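Local coordinates for ESX secretion system protein YukD (Bacillus subtilis, PDB 2BPS) that is required for secretion of YukE and is probably a component or regulator of the ESX/ESAT-6-like secretion system, at residues 11-21 / 35-46. Numbering follows the deposited sequence.
Sequences LKHYNGSVFDL and IAWQAQSVSMPP
Trp37 drives the edge of its six-membered ring into one face of Tyr14, a T-shaped pair with centroids 5.0 Å apart and planes at 87°. Trp37 CH2 makes the approach, lying over the Tyr14 ring toward its rim. Val42 CG1 and Pro46 CD lie over opposite faces of the indole, each toward the rim. Tyr14 has CG anti to its carbonyl carbon (chi1 -64°), which turns the ring to Trp37, with Met44 CG and Pro45 O at its edge; its OH hydrogen-bonds Leu81 O and Arg47 N. An alanine in place of Tyr14 is likely to leave the Trp37 edge without its aromatic face and those two backbone groups without their hydroxyl partner.

Buried Leu11 and Ala36 complete this close-packed part. Leu11 puts CD2 4.0 Å from Trp37 CZ3 and turns CD1 to the aliphatic CB and CG of Gln40. Phe19 CZ sits 3.9 Å from Ala36 CB, and Leu21 meets Ile35 through their CD1 methyls.

The solvent side is looser: Asn15 meets exposed Ser41 and Met44 through a weak ND2 bond to Ser41 O, 3.5 Å, and a CB contact with Met44 CE. Asn15 OD1 accepts from Ser17 N at 2.8 Å, closing an Asx turn, and from Ser17 OG, both from one face of the amide.

In this ubiquitin-like fold, then, the hairpin of strands 4-10 and 18-24 probably depends mainly on shape and apolar burial for its hold on the end of helix 31-39 and the following loop.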
# COMPACT_ATOMS: atom_id res chain seq x y z
N LEU A 11 -4.23 -0.88 -7.61
CA LEU A 11 -4.21 -2.30 -7.95
C LEU A 11 -4.06 -2.48 -9.46
O LEU A 11 -4.72 -3.33 -10.07
CB LEU A 11 -5.51 -2.96 -7.47
CG LEU A 11 -5.71 -2.96 -5.96
CD1 LEU A 11 -7.11 -3.43 -5.63
CD2 LEU A 11 -4.68 -3.86 -5.30
N LYS A 12 -3.18 -1.69 -10.05
CA LYS A 12 -2.90 -1.75 -11.48
C LYS A 12 -2.63 -3.19 -11.93
O LYS A 12 -3.20 -3.66 -12.92
CB LYS A 12 -1.69 -0.86 -11.80
CG LYS A 12 -1.27 -0.83 -13.25
CD LYS A 12 0.06 -0.08 -13.45
CE LYS A 12 -0.03 1.42 -13.07
NZ LYS A 12 -0.93 2.25 -13.95
N HIS A 13 -1.77 -3.89 -11.19
CA HIS A 13 -1.37 -5.27 -11.50
C HIS A 13 -2.40 -6.32 -11.11
O HIS A 13 -2.07 -7.50 -10.97
CB HIS A 13 -0.05 -5.60 -10.81
CG HIS A 13 1.08 -4.71 -11.20
ND1 HIS A 13 2.24 -4.59 -10.46
CD2 HIS A 13 1.23 -3.86 -12.25
CE1 HIS A 13 3.04 -3.70 -11.03
NE2 HIS A 13 2.44 -3.25 -12.12
N TYR A 14 -3.64 -5.90 -10.90
CA TYR A 14 -4.68 -6.86 -10.54
C TYR A 14 -5.98 -6.48 -11.25
O TYR A 14 -5.99 -6.39 -12.47
CB TYR A 14 -4.85 -6.90 -9.02
CG TYR A 14 -3.61 -7.40 -8.31
CD1 TYR A 14 -2.50 -6.58 -8.11
CD2 TYR A 14 -3.52 -8.72 -7.89
CE1 TYR A 14 -1.33 -7.07 -7.51
CE2 TYR A 14 -2.36 -9.22 -7.29
CZ TYR A 14 -1.27 -8.39 -7.10
OH TYR A 14 -0.13 -8.88 -6.54
N ASN A 15 -7.07 -6.25 -10.52
CA ASN A 15 -8.31 -5.88 -11.20
C ASN A 15 -8.25 -4.45 -11.73
O ASN A 15 -9.16 -3.98 -12.41
CB ASN A 15 -9.53 -6.04 -10.29
CG ASN A 15 -9.49 -5.09 -9.11
OD1 ASN A 15 -8.72 -4.12 -9.09
ND2 ASN A 15 -10.33 -5.36 -8.11
N GLY A 16 -7.16 -3.75 -11.40
CA GLY A 16 -6.95 -2.38 -11.86
C GLY A 16 -7.65 -1.24 -11.15
O GLY A 16 -7.64 -0.11 -11.66
N SER A 17 -8.27 -1.48 -10.00
CA SER A 17 -8.96 -0.40 -9.31
C SER A 17 -8.00 0.52 -8.53
O SER A 17 -6.80 0.27 -8.43
CB SER A 17 -10.06 -0.95 -8.40
OG SER A 17 -9.59 -2.04 -7.62
N VAL A 18 -8.55 1.60 -7.97
CA VAL A 18 -7.75 2.55 -7.22
C VAL A 18 -8.57 3.19 -6.12
O VAL A 18 -9.59 3.81 -6.41
CB VAL A 18 -7.25 3.67 -8.13
CG1 VAL A 18 -6.57 4.74 -7.31
CG2 VAL A 18 -6.33 3.11 -9.17
N PHE A 19 -8.13 3.07 -4.88
CA PHE A 19 -8.88 3.68 -3.79
C PHE A 19 -7.96 4.46 -2.85
O PHE A 19 -6.76 4.26 -2.87
CB PHE A 19 -9.65 2.63 -3.01
CG PHE A 19 -8.78 1.65 -2.31
CD1 PHE A 19 -8.12 0.66 -3.01
CD2 PHE A 19 -8.61 1.71 -0.93
CE1 PHE A 19 -7.31 -0.27 -2.35
CE2 PHE A 19 -7.81 0.79 -0.26
CZ PHE A 19 -7.15 -0.20 -0.97
N ASP A 20 -8.55 5.34 -2.05
CA ASP A 20 -7.78 6.12 -1.09
C ASP A 20 -7.91 5.50 0.29
O ASP A 20 -8.95 4.92 0.63
CB ASP A 20 -8.24 7.58 -1.08
CG ASP A 20 -7.80 8.34 -2.33
OD1 ASP A 20 -6.88 7.84 -3.02
OD2 ASP A 20 -8.34 9.43 -2.61
N LEU A 21 -6.86 5.61 1.09
CA LEU A 21 -6.84 5.01 2.42
C LEU A 21 -6.17 5.90 3.46
O LEU A 21 -5.18 6.57 3.17
CB LEU A 21 -6.10 3.67 2.33
CG LEU A 21 -6.03 2.58 3.41
CD1 LEU A 21 -4.58 2.40 3.85
CD2 LEU A 21 -6.94 2.92 4.56
N ILE A 35 -5.97 -4.75 3.70
CA ILE A 35 -7.07 -3.83 3.51
C ILE A 35 -7.54 -3.83 2.06
O ILE A 35 -8.74 -3.89 1.78
CB ILE A 35 -6.66 -2.41 3.92
CG1 ILE A 35 -6.26 -2.41 5.39
CG2 ILE A 35 -7.79 -1.43 3.65
CD1 ILE A 35 -5.92 -1.05 5.93
N ALA A 36 -6.59 -3.76 1.14
CA ALA A 36 -6.92 -3.74 -0.28
C ALA A 36 -7.82 -4.91 -0.64
O ALA A 36 -8.85 -4.72 -1.28
CB ALA A 36 -5.66 -3.79 -1.10
N TRP A 37 -7.44 -6.11 -0.23
CA TRP A 37 -8.23 -7.30 -0.54
C TRP A 37 -9.60 -7.33 0.13
O TRP A 37 -10.55 -7.81 -0.47
CB TRP A 37 -7.42 -8.57 -0.23
CG TRP A 37 -6.81 -9.18 -1.49
CD1 TRP A 37 -7.21 -10.33 -2.13
CD2 TRP A 37 -5.78 -8.61 -2.33
NE1 TRP A 37 -6.52 -10.50 -3.31
CE2 TRP A 37 -5.63 -9.46 -3.45
CE3 TRP A 37 -4.98 -7.47 -2.23
CZ2 TRP A 37 -4.72 -9.20 -4.48
CZ3 TRP A 37 -4.07 -7.20 -3.26
CH2 TRP A 37 -3.95 -8.07 -4.37
N GLN A 38 -9.70 -6.81 1.35
CA GLN A 38 -10.97 -6.76 2.06
C GLN A 38 -11.90 -5.79 1.32
O GLN A 38 -12.99 -6.15 0.91
CB GLN A 38 -10.78 -6.26 3.51
CG GLN A 38 -10.06 -7.23 4.48
CD GLN A 38 -9.86 -6.68 5.93
OE1 GLN A 38 -10.79 -6.15 6.54
NE2 GLN A 38 -8.64 -6.83 6.46
N ALA A 39 -11.42 -4.57 1.11
CA ALA A 39 -12.20 -3.53 0.44
C ALA A 39 -12.61 -3.75 -1.03
O ALA A 39 -13.74 -3.44 -1.40
CB ALA A 39 -11.45 -2.20 0.56
N GLN A 40 -11.70 -4.27 -1.85
CA GLN A 40 -12.01 -4.46 -3.27
C GLN A 40 -12.36 -5.88 -3.68
O GLN A 40 -12.16 -6.84 -2.93
CB GLN A 40 -10.85 -3.96 -4.13
CG GLN A 40 -11.19 -2.74 -5.00
CD GLN A 40 -11.33 -1.43 -4.21
OE1 GLN A 40 -12.08 -1.34 -3.23
NE2 GLN A 40 -10.61 -0.40 -4.64
N SER A 41 -12.91 -5.99 -4.89
CA SER A 41 -13.33 -7.28 -5.45
C SER A 41 -12.17 -7.91 -6.20
O SER A 41 -12.25 -8.17 -7.40
CB SER A 41 -14.49 -7.07 -6.42
OG SER A 41 -15.54 -6.35 -5.81
N VAL A 42 -11.09 -8.17 -5.47
CA VAL A 42 -9.91 -8.73 -6.09
C VAL A 42 -9.87 -10.25 -6.11
O VAL A 42 -9.38 -10.91 -5.19
CB VAL A 42 -8.68 -8.16 -5.39
CG1 VAL A 42 -8.82 -8.33 -3.90
CG2 VAL A 42 -7.43 -8.80 -5.91
N SER A 43 -10.42 -10.81 -7.18
CA SER A 43 -10.45 -12.24 -7.38
C SER A 43 -9.08 -12.60 -7.94
O SER A 43 -8.96 -12.86 -9.14
CB SER A 43 -11.54 -12.60 -8.40
OG SER A 43 -11.62 -13.99 -8.66
N MET A 44 -8.05 -12.61 -7.09
CA MET A 44 -6.71 -12.91 -7.61
C MET A 44 -5.99 -14.15 -7.09
O MET A 44 -5.98 -15.16 -7.78
CB MET A 44 -5.81 -11.68 -7.48
CG MET A 44 -6.37 -10.40 -8.13
SD MET A 44 -7.17 -10.53 -9.76
CE MET A 44 -8.82 -9.68 -9.44
N PRO A 45 -5.39 -14.12 -5.88
CA PRO A 45 -5.17 -13.18 -4.78
C PRO A 45 -3.88 -12.35 -4.93
O PRO A 45 -3.39 -12.16 -6.04
CB PRO A 45 -5.10 -14.13 -3.59
CG PRO A 45 -4.24 -15.20 -4.14
CD PRO A 45 -4.87 -15.45 -5.50
N PRO A 46 -3.31 -11.85 -3.81
CA PRO A 46 -2.08 -11.06 -3.94
C PRO A 46 -0.85 -11.91 -4.15
O PRO A 46 -0.84 -13.10 -3.83
CB PRO A 46 -2.03 -10.31 -2.62
CG PRO A 46 -2.53 -11.33 -1.68
CD PRO A 46 -3.75 -11.86 -2.41